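PDB 3V7B: uncharacterized protein from Corynebacterium diphtheriae, which is of unknown function but belongs to the DUF2020 family, grouped in one clan with Mog1p- and PsbP-like proteins. Local coordinates for residues 93-98 against 107-112; 87-92 against 116-121; 83-88 against 125-130. All blocks are in the same frame, centred on the assembly; numbering follows the deposited sequence. Where two conformers were deposited one is given.

How the contacts relate
All three contacts belong to one antiparallel sheet and the helix 79-89 that lies on it. Contact 3 is the deepest, with its centre about 7 Å from the centre of the chain, against about 10 Å for contact 2 and about 14 Å for contact 1. Contacts 2 and 3 share helix 79-89, which rests on the neighbouring strands 114-121 and 124-130; both are buried, rest mainly on methyls and rings, and have no hydrogen bond or salt bridge across. Contact 1, in the loop of chain that contact 2 closes, pairs the edge strand 96-98 with strand 105-111. It is partly buried, and backbone hydrogen bonds, a salt bridge and a water join a little methyl packing.

Contact 1 of 3, residues 93-98 against 107-112; sequences DTTEPA and GRAGHE
The β-hairpin of strands 96-98 and 105-111 forms one border of the antiparallel sheet; the axes of segments 96-98 and 107-111 approach to 4.3 Å. E96 and R108 are its hydrogen-bonded pair: E96 N donates to R108 O at 2.9 Å, nearly straight (168° at the hydrogen), while the return bond from R108 N to E96 O is clearly bent (136°). E96 O also meets the CA-H of G107, with CA 3.0 Å from that oxygen.

The arginine adds a second layer of bonding. Its CG lies between N and C, flanked by both (chi1 54°), and the chain then runs extended to NE, which donates to a lone pair of P97 O at 3.1 Å. E96 OE2 sits above one face of the guanidinium, displaced toward its rim, 3.3 Å from R108 NE. The oxygen stands well off the guanidinium plane, so this salt bridge is an attraction of charge and not a directed bond. A water at the guanidinium edge accepts from R108 NH2 and donates to P97 O, so two donors grip that carbonyl. R108 NH1 has its own salt bridge, to E139 of helix 135-149.

T95 lies beside the pair, its CB 3.3 Å from R108 O and its CG2 3.7 Å from A109 CB. Its OG1 is hydrogen-bonded to P91 O, in the chain leading out of helix 79-89. On its other edge, strand 105-111 is hydrogen-bonded to strand 114-121 through G107 with A118 and A109 with V116, and the A98 side chain rests on Y117 and V119 of that strand.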
ATOM      1  N   ASP A  93      -4.400 -13.635 -12.730  1.00 20.10           N
ATOM      2  CA  ASP A  93      -5.658 -14.389 -12.867  1.00 22.92           C
ATOM      3  C   ASP A  93      -6.677 -14.262 -11.789  1.00 24.18           C
ATOM      4  O   ASP A  93      -7.727 -14.944 -11.832  1.00 26.26           O
ATOM      5  CB  ASP A  93      -5.350 -15.873 -13.071  1.00 27.88           C
ATOM      6  CG  ASP A  93      -4.547 -16.482 -11.938  1.00 28.82           C
ATOM      7  OD1 ASP A  93      -4.560 -15.889 -10.836  1.00 31.21           O
ATOM      8  OD2 ASP A  93      -3.909 -17.539 -12.179  1.00 31.01           O
ATOM      9  N   THR A  94      -6.421 -13.421 -10.796  1.00 22.27           N
ATOM     10  CA  THR A  94      -7.307 -13.307  -9.657  1.00 22.55           C
ATOM     11  C   THR A  94      -7.729 -11.874  -9.396  1.00 20.80           C
ATOM     12  O   THR A  94      -8.409 -11.617  -8.431  1.00 21.30           O
ATOM     13  CB  THR A  94      -6.680 -13.894  -8.343  1.00 21.98           C
ATOM     14  OG1 THR A  94      -5.443 -13.209  -8.004  1.00 21.96           O
ATOM     15  CG2 THR A  94      -6.468 -15.361  -8.450  1.00 22.12           C
ATOM     16  N   THR A  95      -7.286 -10.926 -10.230  1.00 19.41           N
ATOM     17  CA  THR A  95      -7.593  -9.560 -10.015  1.00 17.21           C
ATOM     18  C   THR A  95      -8.007  -8.936 -11.341  1.00 18.03           C
ATOM     19  O   THR A  95      -7.724  -9.515 -12.438  1.00 16.76           O
ATOM     20  CB  THR A  95      -6.379  -8.778  -9.404  1.00 17.60           C
ATOM     21  OG1 THR A  95      -5.314  -8.728 -10.354  1.00 16.33           O
ATOM     22  CG2 THR A  95      -5.909  -9.475  -8.028  1.00 18.18           C
ATOM     23  N   GLU A  96      -8.605  -7.739 -11.244  1.00 18.34           N
ATOM     24  CA  GLU A  96      -9.043  -6.988 -12.414  1.00 19.27           C
ATOM     25  C   GLU A  96      -8.135  -5.804 -12.650  1.00 19.01           C
ATOM     26  O   GLU A  96      -7.315  -5.432 -11.756  1.00 16.69           O
ATOM     27  CB  GLU A  96     -10.540  -6.601 -12.317  1.00 23.57           C
ATOM     28  CG  GLU A  96     -10.840  -5.733 -11.122  1.00 25.41           C
ATOM     29  CD  GLU A  96     -12.240  -5.203 -11.016  1.00 32.27           C
ATOM     30  OE1 GLU A  96     -13.117  -5.579 -11.800  1.00 33.22           O
ATOM     31  OE2 GLU A  96     -12.444  -4.378 -10.106  1.00 37.73           O
ATOM     32  N   PRO A  97      -8.171  -5.251 -13.874  1.00 17.89           N
ATOM     33  CA  PRO A  97      -7.216  -4.188 -14.112  1.00 17.21           C
ATOM     34  C   PRO A  97      -7.464  -2.991 -13.218  1.00 18.31           C
ATOM     35  O   PRO A  97      -8.604  -2.705 -12.886  1.00 18.07           O
ATOM     36  CB  PRO A  97      -7.443  -3.807 -15.566  1.00 18.50           C
ATOM     37  CG  PRO A  97      -8.066  -5.033 -16.170  1.00 18.70           C
ATOM     38  CD  PRO A  97      -8.874  -5.665 -15.096  1.00 18.73           C
ATOM     39  N   ALA A  98      -6.378  -2.364 -12.816  1.00 18.99           N
ATOM     40  CA  ALA A  98      -6.360  -1.087 -12.122  1.00 21.50           C
ATOM     41  C   ALA A  98      -5.527  -0.181 -12.981  1.00 22.23           C
ATOM     42  O   ALA A  98      -4.321  -0.471 -13.281  1.00 21.37           O
ATOM     43  CB  ALA A  98      -5.768  -1.226 -10.728  1.00 18.31           C
ATOM     44  N   GLY A 107      -3.380  -4.091 -10.852  1.00 12.31           N
ATOM     45  CA  GLY A 107      -4.617  -4.886 -10.543  1.00 13.20           C
ATOM     46  C   GLY A 107      -5.255  -4.526  -9.208  1.00 13.89           C
ATOM     47  O   GLY A 107      -4.635  -3.888  -8.340  1.00 13.40           O
ATOM     48  N   ARG A 108      -6.486  -4.985  -9.024  1.00 14.68           N
ATOM     49  CA  ARG A 108      -7.264  -4.670  -7.861  1.00 16.10           C
ATOM     50  C   ARG A 108      -8.287  -5.801  -7.676  1.00 17.41           C
ATOM     51  O   ARG A 108      -8.655  -6.482  -8.651  1.00 18.31           O
ATOM     52  CB  ARG A 108      -7.978  -3.308  -7.996  1.00 18.26           C
ATOM     53  CG  ARG A 108      -8.836  -3.168  -9.232  1.00 21.34           C
ATOM     54  CD  ARG A 108      -9.696  -1.926  -9.243  1.00 25.55           C
ATOM     55  NE  ARG A 108     -10.422  -1.859 -10.525  1.00 29.74           N
ATOM     56  CZ  ARG A 108     -11.434  -1.022 -10.788  1.00 35.76           C
ATOM     57  NH1 ARG A 108     -11.827  -0.140  -9.867  1.00 36.29           N
ATOM     58  NH2 ARG A 108     -12.045  -1.053 -11.987  1.00 36.28           N
ATOM     59  N   ALA A 109      -8.699  -6.013  -6.438  1.00 17.68           N
ATOM     60  CA  ALA A 109      -9.602  -7.097  -6.064  1.00 19.41           C
ATOM     61  C   ALA A 109     -10.090  -6.778  -4.642  1.00 22.19           C
ATOM     62  O   ALA A 109      -9.304  -6.216  -3.801  1.00 18.25           O
ATOM     63  CB  ALA A 109      -8.888  -8.446  -6.056  1.00 20.12           C
ATOM     64  N   GLY A 110     -11.371  -7.063  -4.387  1.00 21.77           N
ATOM     65  CA  GLY A 110     -11.931  -6.909  -3.061  1.00 23.77           C
ATOM     66  C   GLY A 110     -12.717  -8.184  -2.758  1.00 27.34           C
ATOM     67  O   GLY A 110     -13.581  -8.526  -3.531  1.00 31.78           O
ATOM     68  N   HIS A 111     -12.361  -8.931  -1.707  1.00 31.25           N
ATOM     69  CA  HIS A 111     -13.077 -10.200  -1.336  1.00 35.17           C
ATOM     70  C   HIS A 111     -13.368 -10.244   0.147  1.00 34.39           C
ATOM     71  O   HIS A 111     -13.118  -9.278   0.857  1.00 33.88           O
ATOM     72  CB  HIS A 111     -12.235 -11.421  -1.701  1.00 40.27           C
ATOM     73  CG  HIS A 111     -11.784 -11.453  -3.133  1.00 44.20           C
ATOM     74  ND1 HIS A 111     -12.654 -11.453  -4.181  1.00 49.47           N
ATOM     75  CD2 HIS A 111     -10.502 -11.505  -3.684  1.00 48.80           C
ATOM     76  CE1 HIS A 111     -11.961 -11.485  -5.339  1.00 48.79           C
ATOM     77  NE2 HIS A 111     -10.641 -11.520  -5.036  1.00 53.61           N
ATOM     78  N   GLU A 112     -13.852 -11.379   0.669  1.00 37.54           N
ATOM     79  CA  GLU A 112     -14.131 -11.508   2.103  0.60 40.15           C
ATOM     80  C   GLU A 112     -12.855 -11.330   2.963  1.00 37.87           C
ATOM     81  O   GLU A 112     -12.913 -10.816   4.092  1.00 39.83           O
ATOM     82  CB  GLU A 112     -14.871 -12.846   2.388  0.60 42.42           C
ATOM     83  CG  GLU A 112     -14.720 -13.938   1.308  0.60 44.05           C
ATOM     84  CD  GLU A 112     -15.541 -13.693   0.033  0.60 44.29           C
ATOM     85  OE1 GLU A 112     -14.937 -13.633  -1.063  0.60 39.77           O
ATOM     86  OE2 GLU A 112     -16.782 -13.537   0.128  0.60 48.88           O
TER
HETATM   87  O   HOH W   1     -11.120  -3.152 -14.014  1.00 35.00           O

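Contact 2 of 3, residues 87-92 against 116-121; sequences DWAAPI and VYAVQK
A118 CB is the meeting point of this contact, touching two successive methyls of the opposing segment: A89 CB and A90 CB each lie 4.0 Å from it. V116, two residues earlier on the strand, meets the same pair with both branches. Its CG2, anti to the backbone N, approaches A89 O at 3.7 Å and stands 4.3 Å from A89 CB. Its CG1, tucked between its own backbone N and C (chi1 64°), comes 4.4 Å from A90 CB and lies 3.9 Å from A89 O. Both valine methyls therefore face the carbonyl oxygen of A89, the last helical residue, from the same side. No hydrogen bond crosses between the segments.

The small size of the groups is matched by a close approach of the backbones, A90 CA and A118 CA being 6.2 Å apart, and by a modest buried surface of 159 Å². At A90 the backbone drops out of the helix (phi -135°). Its methyl still points to the strand, and the chain then turns away toward P91.

The arrangement is a helix end seated on one face of an antiparallel sheet whose other face carries helix 135-149. Y117 and V119 supply that second face, Y117 packing on A138, E139 and A142, and V119 on I146.

Further out, V127 and W129 of strand 124-130 flank the site: V127 touches A89 and A118, and W129 touches A89 and V116. Strand 114-121 is hydrogen-bonded along both edges, through Y117 with V128 and V119 with V126 on one and Q120 with S105 on the other. Farther along the strand, Q120 packs on E79, A82 and I83 of helix 79-89.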
ATOM      1  N   ASP A  87       2.429  -7.802  -9.886  1.00 15.90           N
ATOM      2  CA  ASP A  87       1.880  -9.102 -10.206  1.00 17.05           C
ATOM      3  C   ASP A  87       1.893 -10.007  -8.996  1.00 18.16           C
ATOM      4  O   ASP A  87       1.019 -10.870  -8.846  1.00 17.14           O
ATOM      5  CB  ASP A  87       2.684  -9.762 -11.369  1.00 17.23           C
ATOM      6  CG  ASP A  87       2.466  -9.094 -12.677  1.00 17.47           C
ATOM      7  OD1 ASP A  87       1.677  -8.096 -12.747  1.00 18.45           O
ATOM      8  OD2 ASP A  87       3.066  -9.601 -13.673  1.00 17.40           O
ATOM      9  N   TRP A  88       2.848  -9.839  -8.107  1.00 16.00           N
ATOM     10  CA  TRP A  88       2.829 -10.614  -6.850  1.00 16.40           C
ATOM     11  C   TRP A  88       1.675 -10.206  -5.951  1.00 18.14           C
ATOM     12  O   TRP A  88       0.895 -11.080  -5.516  1.00 18.21           O
ATOM     13  CB  TRP A  88       4.170 -10.451  -6.175  1.00 16.58           C
ATOM     14  CG  TRP A  88       4.203 -10.721  -4.706  1.00 16.75           C
ATOM     15  CD1 TRP A  88       4.173 -11.953  -4.058  1.00 19.28           C
ATOM     16  CD2 TRP A  88       4.277  -9.708  -3.625  1.00 17.15           C
ATOM     17  NE1 TRP A  88       4.193 -11.777  -2.669  1.00 19.04           N
ATOM     18  CE2 TRP A  88       4.275 -10.458  -2.353  1.00 18.64           C
ATOM     19  CE3 TRP A  88       4.357  -8.315  -3.589  1.00 16.02           C
ATOM     20  CZ2 TRP A  88       4.342  -9.815  -1.123  1.00 17.02           C
ATOM     21  CZ3 TRP A  88       4.393  -7.683  -2.356  1.00 15.96           C
ATOM     22  CH2 TRP A  88       4.403  -8.419  -1.152  1.00 17.66           C
ATOM     23  N   ALA A  89       1.481  -8.882  -5.780  1.00 16.58           N
ATOM     24  CA  ALA A  89       0.439  -8.353  -4.886  1.00 16.43           C
ATOM     25  C   ALA A  89      -0.975  -8.575  -5.451  1.00 16.35           C
ATOM     26  O   ALA A  89      -1.909  -8.813  -4.701  1.00 16.38           O
ATOM     27  CB  ALA A  89       0.647  -6.887  -4.614  1.00 16.25           C
ATOM     28  N   ALA A  90      -1.083  -8.506  -6.791  1.00 16.69           N
ATOM     29  CA  ALA A  90      -2.357  -8.542  -7.541  1.00 16.97           C
ATOM     30  C   ALA A  90      -2.201  -9.492  -8.715  1.00 17.09           C
ATOM     31  O   ALA A  90      -1.962  -9.054  -9.823  1.00 17.37           O
ATOM     32  CB  ALA A  90      -2.831  -7.125  -7.978  1.00 15.78           C
ATOM     33  N   PRO A  91      -2.375 -10.802  -8.459  1.00 19.52           N
ATOM     34  CA  PRO A  91      -2.061 -11.795  -9.535  1.00 19.43           C
ATOM     35  C   PRO A  91      -2.987 -11.638 -10.747  1.00 19.09           C
ATOM     36  O   PRO A  91      -4.180 -11.347 -10.589  1.00 17.82           O
ATOM     37  CB  PRO A  91      -2.256 -13.166  -8.847  1.00 19.18           C
ATOM     38  CG  PRO A  91      -2.044 -12.878  -7.379  1.00 20.93           C
ATOM     39  CD  PRO A  91      -2.538 -11.450  -7.130  1.00 19.30           C
ATOM     40  N   ILE A  92      -2.431 -11.965 -11.914  1.00 19.93           N
ATOM     41  CA  ILE A  92      -3.011 -11.685 -13.213  1.00 19.28           C
ATOM     42  C   ILE A  92      -4.319 -12.427 -13.281  1.00 20.30           C
ATOM     43  O   ILE A  92      -5.288 -11.844 -13.739  1.00 21.07           O
ATOM     44  CB  ILE A  92      -2.117 -12.154 -14.376  1.00 20.44           C
ATOM     45  CG1 ILE A  92      -0.839 -11.325 -14.493  1.00 20.45           C
ATOM     46  CG2 ILE A  92      -2.855 -12.054 -15.713  1.00 22.67           C
ATOM     47  CD1 ILE A  92      -1.087  -9.865 -14.735  1.00 19.34           C
ATOM     48  N   VAL A 116      -6.995  -5.419  -2.291  1.00 14.82           N
ATOM     49  CA  VAL A 116      -5.683  -4.951  -2.740  1.00 14.65           C
ATOM     50  C   VAL A 116      -5.825  -4.016  -3.940  1.00 14.53           C
ATOM     51  O   VAL A 116      -6.765  -4.111  -4.742  1.00 14.75           O
ATOM     52  CB  VAL A 116      -4.746  -6.140  -3.098  1.00 14.54           C
ATOM     53  CG1 VAL A 116      -5.327  -6.936  -4.302  1.00 16.29           C
ATOM     54  CG2 VAL A 116      -3.253  -5.689  -3.234  1.00 15.19           C
ATOM     55  N   TYR A 117      -4.870  -3.105  -4.068  1.00 14.42           N
ATOM     56  CA  TYR A 117      -4.818  -2.233  -5.182  1.00 14.26           C
ATOM     57  C   TYR A 117      -3.344  -2.000  -5.412  1.00 14.13           C
ATOM     58  O   TYR A 117      -2.607  -1.471  -4.525  1.00 13.18           O
ATOM     59  CB  TYR A 117      -5.581  -0.902  -4.945  1.00 16.39           C
ATOM     60  CG  TYR A 117      -5.660   0.007  -6.189  1.00 16.19           C
ATOM     61  CD1 TYR A 117      -6.817  -0.012  -7.011  1.00 17.86           C
ATOM     62  CD2 TYR A 117      -4.643   0.897  -6.526  1.00 15.48           C
ATOM     63  CE1 TYR A 117      -6.926   0.777  -8.128  1.00 16.59           C
ATOM     64  CE2 TYR A 117      -4.747   1.702  -7.654  1.00 15.49           C
ATOM     65  CZ  TYR A 117      -5.917   1.649  -8.446  1.00 16.68           C
ATOM     66  OH  TYR A 117      -6.094   2.420  -9.569  1.00 17.44           O
ATOM     67  N   ALA A 118      -2.879  -2.437  -6.571  1.00 13.15           N
ATOM     68  CA  ALA A 118      -1.442  -2.457  -6.885  1.00 12.95           C
ATOM     69  C   ALA A 118      -1.162  -1.982  -8.281  1.00 12.48           C
ATOM     70  O   ALA A 118      -1.671  -2.502  -9.259  1.00 12.57           O
ATOM     71  CB  ALA A 118      -0.858  -3.844  -6.668  1.00 13.40           C
ATOM     72  N   VAL A 119      -0.368  -0.906  -8.386  1.00 12.38           N
ATOM     73  CA  VAL A 119      -0.086  -0.317  -9.665  1.00 11.48           C
ATOM     74  C   VAL A 119       1.356   0.091  -9.783  1.00 11.30           C
ATOM     75  O   VAL A 119       2.030   0.308  -8.800  1.00 11.84           O
ATOM     76  CB  VAL A 119      -0.936   0.931  -9.984  1.00 11.97           C
ATOM     77  CG1 VAL A 119      -2.446   0.525 -10.248  1.00 11.07           C
ATOM     78  CG2 VAL A 119      -0.775   1.986  -8.828  1.00 11.44           C
ATOM     79  N   GLN A 120       1.833   0.087 -11.002  1.00 11.92           N
ATOM     80  CA  GLN A 120       3.175   0.654 -11.272  1.00 12.62           C
ATOM     81  C   GLN A 120       3.178   1.638 -12.417  1.00 13.47           C
ATOM     82  O   GLN A 120       2.317   1.645 -13.289  1.00 13.82           O
ATOM     83  CB  GLN A 120       4.187  -0.454 -11.505  1.00 13.74           C
ATOM     84  CG  GLN A 120       4.000  -1.364 -12.707  1.00 14.15           C
ATOM     85  CD  GLN A 120       4.165  -0.782 -14.083  1.00 15.12           C
ATOM     86  OE1 GLN A 120       5.080   0.025 -14.415  1.00 15.82           O
ATOM     87  NE2 GLN A 120       3.301  -1.204 -14.927  1.00 15.78           N
ATOM     88  N   LYS A 121       4.234   2.444 -12.408  1.00 14.06           N
ATOM     89  CA  LYS A 121       4.489   3.488 -13.378  1.00 15.03           C
ATOM     90  C   LYS A 121       6.003   3.475 -13.465  1.00 15.22           C
ATOM     91  O   LYS A 121       6.693   3.813 -12.498  1.00 15.26           O
ATOM     92  CB  LYS A 121       3.996   4.872 -12.926  1.00 16.31           C
ATOM     93  CG  LYS A 121       4.234   5.931 -14.001  1.00 18.87           C
ATOM     94  CD  LYS A 121       3.478   7.257 -13.796  1.00 22.21           C
ATOM     95  CE  LYS A 121       4.156   8.208 -12.832  1.00 24.01           C
ATOM     96  NZ  LYS A 121       3.836   9.654 -13.170  1.00 25.44           N
TER

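Contact 3 of 3, residues 83-88 against 125-130; sequences IRVVDW and AVVVWS
V85 lays its CG1 over the sheet where two residues of strand 124-130 meet it, 4.0 Å from V127 CG2 and 4.1 Å from A125 CB. That branch is anti to the backbone N of V85 (chi1 176°), while V127 offers the branch that stands beside its own N, so the two valines cross obliquely. V86 comes in next to it, its CG2 4.0 Å from the same A125 CB; one alanine methyl thus receives both valines. The helix runs nearly along the strand, with 16° between the segment directions and axes 8.4 Å apart.

Toward the C-terminal end of the segments the packing becomes aromatic. W88, with CG anti to N, brings the far corner of its six-membered ring to that of W129, CH2 to CZ2 at 4.0 Å. The ring planes are 79° apart and the centroids 5.9 Å, an oblique pair that touches tip to tip. V127 CG1 lies over one face of W129, toward its rim. Beyond the segments, W88 also makes an edge-to-face contact with F12 and packs on M72, while W129 lies near a bound 1,2-ethanediol, probably from crystallisation.

With no hydrogen bond or charge pair crossing the segments, nothing directional ties helix to strand: the contact rests on van der Waals packing, methyl against methyl and ring against ring, consistent with a spacing set by the size of these groups.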
ATOM      1  N   ILE A  83       6.929  -4.331 -12.066  1.00 15.38           N
ATOM      2  CA  ILE A  83       5.818  -5.195 -12.535  1.00 15.12           C
ATOM      3  C   ILE A  83       5.740  -6.481 -11.734  1.00 14.93           C
ATOM      4  O   ILE A  83       4.659  -6.997 -11.466  1.00 14.15           O
ATOM      5  CB  ILE A  83       5.918  -5.469 -14.093  1.00 15.35           C
ATOM      6  CG1 ILE A  83       5.700  -4.204 -14.886  1.00 16.15           C
ATOM      7  CG2 ILE A  83       4.934  -6.541 -14.527  1.00 15.69           C
ATOM      8  CD1 ILE A  83       6.249  -4.167 -16.344  1.00 15.69           C
ATOM      9  N   ARG A  84       6.877  -7.028 -11.341  1.00 15.77           N
ATOM     10  CA  ARG A  84       6.920  -8.267 -10.553  1.00 15.23           C
ATOM     11  C   ARG A  84       6.240  -8.070  -9.203  1.00 14.59           C
ATOM     12  O   ARG A  84       5.460  -8.927  -8.729  1.00 14.48           O
ATOM     13  CB  ARG A  84       8.390  -8.652 -10.385  1.00 16.61           C
ATOM     14  CG  ARG A  84       8.616 -10.007  -9.752  1.00 17.52           C
ATOM     15  CD  ARG A  84      10.107 -10.307  -9.665  1.00 20.14           C
ATOM     16  NE  ARG A  84      10.311 -11.626  -9.137  1.00 21.47           N
ATOM     17  CZ  ARG A  84      11.475 -12.088  -8.683  1.00 22.72           C
ATOM     18  NH1 ARG A  84      12.582 -11.344  -8.713  1.00 23.18           N
ATOM     19  NH2 ARG A  84      11.528 -13.310  -8.224  1.00 23.12           N
ATOM     20  N   VAL A  85       6.492  -6.934  -8.584  1.00 14.87           N
ATOM     21  CA  VAL A  85       5.822  -6.516  -7.322  1.00 13.18           C
ATOM     22  C   VAL A  85       4.297  -6.463  -7.521  1.00 13.56           C
ATOM     23  O   VAL A  85       3.521  -7.096  -6.797  1.00 12.89           O
ATOM     24  CB  VAL A  85       6.289  -5.116  -6.840  1.00 13.55           C
ATOM     25  CG1 VAL A  85       5.500  -4.674  -5.593  1.00 12.98           C
ATOM     26  CG2 VAL A  85       7.800  -5.147  -6.505  1.00 12.58           C
ATOM     27  N   VAL A  86       3.881  -5.739  -8.541  1.00 13.78           N
ATOM     28  CA  VAL A  86       2.487  -5.571  -8.798  1.00 14.68           C
ATOM     29  C   VAL A  86       1.786  -6.934  -9.080  1.00 14.65           C
ATOM     30  O   VAL A  86       0.722  -7.195  -8.552  1.00 15.72           O
ATOM     31  CB  VAL A  86       2.257  -4.547  -9.920  1.00 14.96           C
ATOM     32  CG1 VAL A  86       0.814  -4.592 -10.376  1.00 14.40           C
ATOM     33  CG2 VAL A  86       2.629  -3.109  -9.501  1.00 13.96           C
ATOM     34  N   ASP A  87       2.429  -7.802  -9.886  1.00 15.90           N
ATOM     35  CA  ASP A  87       1.880  -9.102 -10.206  1.00 17.05           C
ATOM     36  C   ASP A  87       1.893 -10.007  -8.996  1.00 18.16           C
ATOM     37  O   ASP A  87       1.019 -10.870  -8.846  1.00 17.14           O
ATOM     38  CB  ASP A  87       2.684  -9.762 -11.369  1.00 17.23           C
ATOM     39  CG  ASP A  87       2.466  -9.094 -12.677  1.00 17.47           C
ATOM     40  OD1 ASP A  87       1.677  -8.096 -12.747  1.00 18.45           O
ATOM     41  OD2 ASP A  87       3.066  -9.601 -13.673  1.00 17.40           O
ATOM     42  N   TRP A  88       2.848  -9.839  -8.107  1.00 16.00           N
ATOM     43  CA  TRP A  88       2.829 -10.614  -6.850  1.00 16.40           C
ATOM     44  C   TRP A  88       1.675 -10.206  -5.951  1.00 18.14           C
ATOM     45  O   TRP A  88       0.895 -11.080  -5.516  1.00 18.21           O
ATOM     46  CB  TRP A  88       4.170 -10.451  -6.175  1.00 16.58           C
ATOM     47  CG  TRP A  88       4.203 -10.721  -4.706  1.00 16.75           C
ATOM     48  CD1 TRP A  88       4.173 -11.953  -4.058  1.00 19.28           C
ATOM     49  CD2 TRP A  88       4.277  -9.708  -3.625  1.00 17.15           C
ATOM     50  NE1 TRP A  88       4.193 -11.777  -2.669  1.00 19.04           N
ATOM     51  CE2 TRP A  88       4.275 -10.458  -2.353  1.00 18.64           C
ATOM     52  CE3 TRP A  88       4.357  -8.315  -3.589  1.00 16.02           C
ATOM     53  CZ2 TRP A  88       4.342  -9.815  -1.123  1.00 17.02           C
ATOM     54  CZ3 TRP A  88       4.393  -7.683  -2.356  1.00 15.96           C
ATOM     55  CH2 TRP A  88       4.403  -8.419  -1.152  1.00 17.66           C
ATOM     56  N   ALA A 125       6.447   1.241  -7.817  1.00 14.67           N
ATOM     57  CA  ALA A 125       5.204   0.509  -7.535  1.00 12.96           C
ATOM     58  C   ALA A 125       4.542   1.018  -6.227  1.00 12.25           C
ATOM     59  O   ALA A 125       5.223   1.386  -5.301  1.00 12.83           O
ATOM     60  CB  ALA A 125       5.448  -1.011  -7.494  1.00 14.42           C
ATOM     61  N   VAL A 126       3.216   1.065  -6.218  1.00 11.49           N
ATOM     62  CA  VAL A 126       2.416   1.467  -5.078  1.00 12.15           C
ATOM     63  C   VAL A 126       1.396   0.336  -4.816  1.00 11.77           C
ATOM     64  O   VAL A 126       0.580   0.002  -5.696  1.00 13.97           O
ATOM     65  CB  VAL A 126       1.703   2.826  -5.320  1.00 11.90           C
ATOM     66  CG1 VAL A 126       0.711   3.172  -4.201  1.00 10.85           C
ATOM     67  CG2 VAL A 126       2.712   3.972  -5.515  1.00 11.68           C
ATOM     68  N   VAL A 127       1.419  -0.249  -3.624  1.00 11.20           N
ATOM     69  CA  VAL A 127       0.476  -1.328  -3.265  1.00 11.97           C
ATOM     70  C   VAL A 127      -0.255  -0.918  -1.965  1.00 11.69           C
ATOM     71  O   VAL A 127       0.360  -0.486  -0.992  1.00 12.16           O
ATOM     72  CB  VAL A 127       1.226  -2.684  -3.000  1.00 12.76           C
ATOM     73  CG1 VAL A 127       0.289  -3.798  -2.580  1.00 13.01           C
ATOM     74  CG2 VAL A 127       2.118  -3.103  -4.202  1.00 12.62           C
ATOM     75  N   VAL A 128      -1.555  -1.141  -1.917  1.00 10.80           N
ATOM     76  CA  VAL A 128      -2.293  -0.872  -0.741  1.00 11.15           C
ATOM     77  C   VAL A 128      -3.126  -2.117  -0.532  1.00 12.21           C
ATOM     78  O   VAL A 128      -3.729  -2.607  -1.497  1.00 13.47           O
ATOM     79  CB  VAL A 128      -3.221   0.359  -0.903  1.00 10.97           C
ATOM     80  CG1 VAL A 128      -4.156   0.548   0.259  1.00 11.63           C
ATOM     81  CG2 VAL A 128      -2.446   1.668  -1.104  1.00 11.10           C
ATOM     82  N   TRP A 129      -3.086  -2.610   0.703  1.00 12.61           N
ATOM     83  CA  TRP A 129      -3.923  -3.690   1.155  1.00 13.64           C
ATOM     84  C   TRP A 129      -4.870  -3.078   2.193  1.00 14.45           C
ATOM     85  O   TRP A 129      -4.465  -2.214   2.987  1.00 13.28           O
ATOM     86  CB  TRP A 129      -3.063  -4.733   1.839  1.00 13.48           C
ATOM     87  CG  TRP A 129      -2.187  -5.540   0.941  1.00 14.58           C
ATOM     88  CD1 TRP A 129      -2.514  -6.651   0.221  1.00 15.66           C
ATOM     89  CD2 TRP A 129      -0.778  -5.330   0.719  1.00 15.24           C
ATOM     90  NE1 TRP A 129      -1.416  -7.173  -0.405  1.00 14.88           N
ATOM     91  CE2 TRP A 129      -0.336  -6.403  -0.156  1.00 16.09           C
ATOM     92  CE3 TRP A 129       0.156  -4.397   1.185  1.00 16.26           C
ATOM     93  CZ2 TRP A 129       0.963  -6.532  -0.529  1.00 16.54           C
ATOM     94  CZ3 TRP A 129       1.467  -4.500   0.770  1.00 16.08           C
ATOM     95  CH2 TRP A 129       1.887  -5.515  -0.055  1.00 16.93           C
ATOM     96  N   SER A 130      -6.103  -3.530   2.182  1.00 15.16           N
ATOM     97  CA  SER A 130      -7.084  -3.173   3.191  1.00 15.97           C
ATOM     98  C   SER A 130      -7.718  -4.434   3.757  1.00 16.83           C
ATOM     99  O   SER A 130      -7.868  -5.412   3.056  1.00 15.75           O
ATOM    100  CB  SER A 130      -8.200  -2.327   2.583  1.00 17.25           C
ATOM    101  OG  SER A 130      -9.338  -2.266   3.447  1.00 17.92           O
TER